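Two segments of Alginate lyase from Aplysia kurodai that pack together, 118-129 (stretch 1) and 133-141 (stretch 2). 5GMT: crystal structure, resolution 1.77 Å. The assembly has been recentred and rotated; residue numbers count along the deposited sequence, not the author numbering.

Stretch 1, residues 118-129: GENGEGAYKCSG
Stretch 2 (133-141) PSSCFSLRL

Stretch 1 is mostly loop, with a 3-10 segment at 122-124 held by Ala124 N to Gly121 O (3.0 Å) and Tyr125 N to Glu122 O (3.0 Å); stretch 2 enters a strand at Cys136. Together they bury 541 Å².

The covalent link is the disulfide Cys127 SG to Cys136 SG, 2.0 Å, with chi3 of 88°, near the unstrained right angle. Cys127 is m (-80°) and Cys136 is p (52°).

The backbone register is fixed by one antiparallel, non-hydrogen-bonded bridge, Gly118 with Cys136, whose CA atoms lie 3.9 Å apart. Gly118 takes phi/psi 136/-139, and Cys136 is extended at -159/168. An ideal CB on Gly118 would fall 2.2 Å from Ser135 O, and these backbone angles alone call for glycine. Gly118 CA approaches Ser135 O at 3.4 Å as a CA-H...O contact, 136° at the hydrogen. Ser135 O also accepts a hydrogen bond from Glu119 N at 2.9 Å, nearly linear at 169°.

Two serine hydroxyls of stretch 2 donate to backbone carbonyls of stretch 1. Ser135 (p, 60°; phi/psi -117/-3) donates from OG to Gly123 O at 2.8 Å; Ser138 (p, 67°; -135/143) donates from OG to Cys127 O, also 2.8 Å. Both point CA-to-CB toward stretch 1. Gly123 (-54/-28) likewise lacks space: an ideal CB would sit 3.0 Å from Ser135 CB and 1.9 Å from Glu119 OE2.

One water donates to Glu119 OE1 (2.5 Å) and Ser134 O (2.7 Å), bridging the stretches; Glu119 is m, t, with chi3 176°.

Further contacts have no hydrogen bond between the atoms named. Lys126 CB lies 3.6 Å from Pro133 CG, although the lysine's end leads away. Phe137 (p, chi2 -83°) points CA-to-CB away, yet its CE1 comes within 3.6 Å of Gly118 N. Arg140 (m, t, m) brings NH2 to 3.7 Å from Ser128 CB.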

# COMPACT_ATOMS: atom_id res chain seq x y z
N GLY A 118 -6.08 -12.16 -4.52
CA GLY A 118 -5.72 -13.56 -4.57
C GLY A 118 -6.95 -14.40 -4.28
O GLY A 118 -8.04 -14.09 -4.76
N GLU A 119 -6.76 -15.44 -3.49
CA GLU A 119 -7.86 -16.31 -3.07
C GLU A 119 -8.93 -15.57 -2.26
O GLU A 119 -8.71 -14.46 -1.75
CB GLU A 119 -7.30 -17.49 -2.26
CG GLU A 119 -6.35 -18.40 -3.04
CD GLU A 119 -5.73 -19.49 -2.18
OE1 GLU A 119 -5.00 -20.34 -2.73
OE2 GLU A 119 -5.97 -19.48 -0.95
N ASN A 120 -10.11 -16.17 -2.12
CA ASN A 120 -11.19 -15.51 -1.42
C ASN A 120 -11.01 -15.51 0.10
O ASN A 120 -11.64 -14.73 0.82
CB ASN A 120 -12.54 -16.15 -1.77
CG ASN A 120 -13.71 -15.32 -1.30
OD1 ASN A 120 -13.70 -14.10 -1.42
ND2 ASN A 120 -14.72 -15.97 -0.75
N GLY A 121 -10.11 -16.35 0.59
CA GLY A 121 -9.96 -16.54 2.03
C GLY A 121 -8.60 -16.16 2.57
O GLY A 121 -7.98 -15.21 2.08
N GLU A 122 -8.13 -16.91 3.57
CA GLU A 122 -6.88 -16.59 4.27
C GLU A 122 -5.68 -16.55 3.34
O GLU A 122 -4.70 -15.86 3.63
CB GLU A 122 -6.62 -17.61 5.38
CG GLU A 122 -7.46 -17.39 6.61
CD GLU A 122 -7.18 -16.06 7.27
OE1 GLU A 122 -5.99 -15.76 7.52
OE2 GLU A 122 -8.13 -15.30 7.53
N GLY A 123 -5.75 -17.29 2.24
CA GLY A 123 -4.67 -17.30 1.26
C GLY A 123 -4.30 -15.90 0.79
O GLY A 123 -3.17 -15.64 0.42
N ALA A 124 -5.26 -14.99 0.82
CA ALA A 124 -5.05 -13.65 0.28
C ALA A 124 -4.14 -12.79 1.17
O ALA A 124 -3.62 -11.76 0.72
CB ALA A 124 -6.39 -12.96 0.07
N TYR A 125 -3.93 -13.21 2.42
CA TYR A 125 -3.22 -12.38 3.39
C TYR A 125 -1.78 -12.82 3.62
O TYR A 125 -1.15 -12.43 4.61
CB TYR A 125 -3.96 -12.36 4.74
CG TYR A 125 -5.46 -12.20 4.62
CD1 TYR A 125 -6.01 -11.15 3.89
CD2 TYR A 125 -6.33 -13.12 5.21
CE1 TYR A 125 -7.37 -11.00 3.76
CE2 TYR A 125 -7.71 -12.99 5.08
CZ TYR A 125 -8.22 -11.93 4.35
OH TYR A 125 -9.57 -11.78 4.21
N LYS A 126 -1.23 -13.63 2.71
CA LYS A 126 0.06 -14.29 2.96
C LYS A 126 1.23 -13.70 2.18
O LYS A 126 2.35 -14.21 2.25
CB LYS A 126 -0.05 -15.79 2.64
CG LYS A 126 -1.16 -16.50 3.42
CD LYS A 126 -0.93 -16.39 4.90
CE LYS A 126 -2.04 -17.09 5.68
NZ LYS A 126 -1.86 -16.95 7.16
N CYS A 127 0.99 -12.62 1.43
CA CYS A 127 2.03 -12.08 0.58
C CYS A 127 2.75 -10.89 1.21
O CYS A 127 2.55 -9.74 0.83
CB CYS A 127 1.45 -11.70 -0.78
SG CYS A 127 1.25 -13.16 -1.86
N SER A 128 3.61 -11.20 2.18
CA SER A 128 4.40 -10.18 2.85
C SER A 128 5.53 -10.88 3.57
O SER A 128 5.51 -12.11 3.69
CB SER A 128 3.54 -9.38 3.84
OG SER A 128 3.14 -10.20 4.93
N GLY A 129 6.49 -10.13 4.09
CA GLY A 129 7.59 -10.77 4.79
C GLY A 129 8.40 -11.60 3.80
O GLY A 129 8.70 -11.15 2.69
N PRO A 133 3.34 -17.20 -1.44
CA PRO A 133 2.71 -18.42 -1.96
C PRO A 133 1.83 -18.10 -3.14
O PRO A 133 1.55 -16.93 -3.40
CB PRO A 133 1.88 -18.91 -0.78
CG PRO A 133 1.46 -17.62 -0.10
CD PRO A 133 2.69 -16.73 -0.21
N SER A 134 1.37 -19.13 -3.83
CA SER A 134 0.58 -18.95 -5.02
C SER A 134 -0.88 -18.70 -4.68
O SER A 134 -1.76 -19.17 -5.39
CB SER A 134 0.70 -20.18 -5.93
OG SER A 134 0.21 -19.90 -7.22
N SER A 135 -1.13 -18.00 -3.58
CA SER A 135 -2.49 -17.73 -3.14
C SER A 135 -2.83 -16.24 -3.14
O SER A 135 -3.96 -15.85 -2.85
CB SER A 135 -2.70 -18.30 -1.72
OG SER A 135 -1.80 -17.69 -0.82
N CYS A 136 -1.85 -15.40 -3.48
CA CYS A 136 -2.04 -13.97 -3.29
C CYS A 136 -1.12 -13.13 -4.15
O CYS A 136 -0.16 -13.63 -4.75
CB CYS A 136 -1.84 -13.61 -1.81
SG CYS A 136 -0.28 -14.22 -1.08
N PHE A 137 -1.42 -11.84 -4.21
CA PHE A 137 -0.46 -10.83 -4.65
C PHE A 137 -0.66 -9.59 -3.79
O PHE A 137 -1.77 -9.34 -3.32
CB PHE A 137 -0.63 -10.52 -6.14
CG PHE A 137 -1.99 -9.96 -6.49
CD1 PHE A 137 -3.07 -10.80 -6.70
CD2 PHE A 137 -2.17 -8.59 -6.60
CE1 PHE A 137 -4.32 -10.28 -7.02
CE2 PHE A 137 -3.42 -8.06 -6.92
CZ PHE A 137 -4.50 -8.91 -7.13
N SER A 138 0.39 -8.82 -3.54
CA SER A 138 0.19 -7.59 -2.77
C SER A 138 0.93 -6.45 -3.44
O SER A 138 2.02 -6.64 -3.98
CB SER A 138 0.63 -7.76 -1.32
OG SER A 138 2.03 -7.94 -1.20
N LEU A 139 0.31 -5.27 -3.39
CA LEU A 139 0.81 -4.13 -4.14
C LEU A 139 0.87 -2.89 -3.26
O LEU A 139 0.35 -1.83 -3.63
CB LEU A 139 -0.07 -3.88 -5.37
CG LEU A 139 -0.17 -5.06 -6.34
CD1 LEU A 139 -1.31 -4.88 -7.36
CD2 LEU A 139 1.17 -5.32 -7.06
N ARG A 140 1.48 -3.02 -2.09
CA ARG A 140 1.81 -1.86 -1.26
C ARG A 140 2.74 -0.88 -1.99
O ARG A 140 3.36 -1.22 -2.99
CB ARG A 140 2.46 -2.31 0.04
CG ARG A 140 1.54 -3.12 0.93
CD ARG A 140 2.32 -3.65 2.11
NE ARG A 140 3.23 -4.73 1.73
CZ ARG A 140 4.00 -5.40 2.57
NH1 ARG A 140 3.98 -5.13 3.88
NH2 ARG A 140 4.80 -6.36 2.10
N LEU A 141 2.79 0.34 -1.47
CA LEU A 141 3.81 1.30 -1.89
C LEU A 141 4.92 1.27 -0.85
O LEU A 141 4.73 0.75 0.26
CB LEU A 141 3.23 2.71 -2.04
CG LEU A 141 2.54 3.10 -3.36
CD1 LEU A 141 1.37 2.18 -3.66
CD2 LEU A 141 2.05 4.55 -3.29
O HOH W 1 -4.22 -20.25 -5.06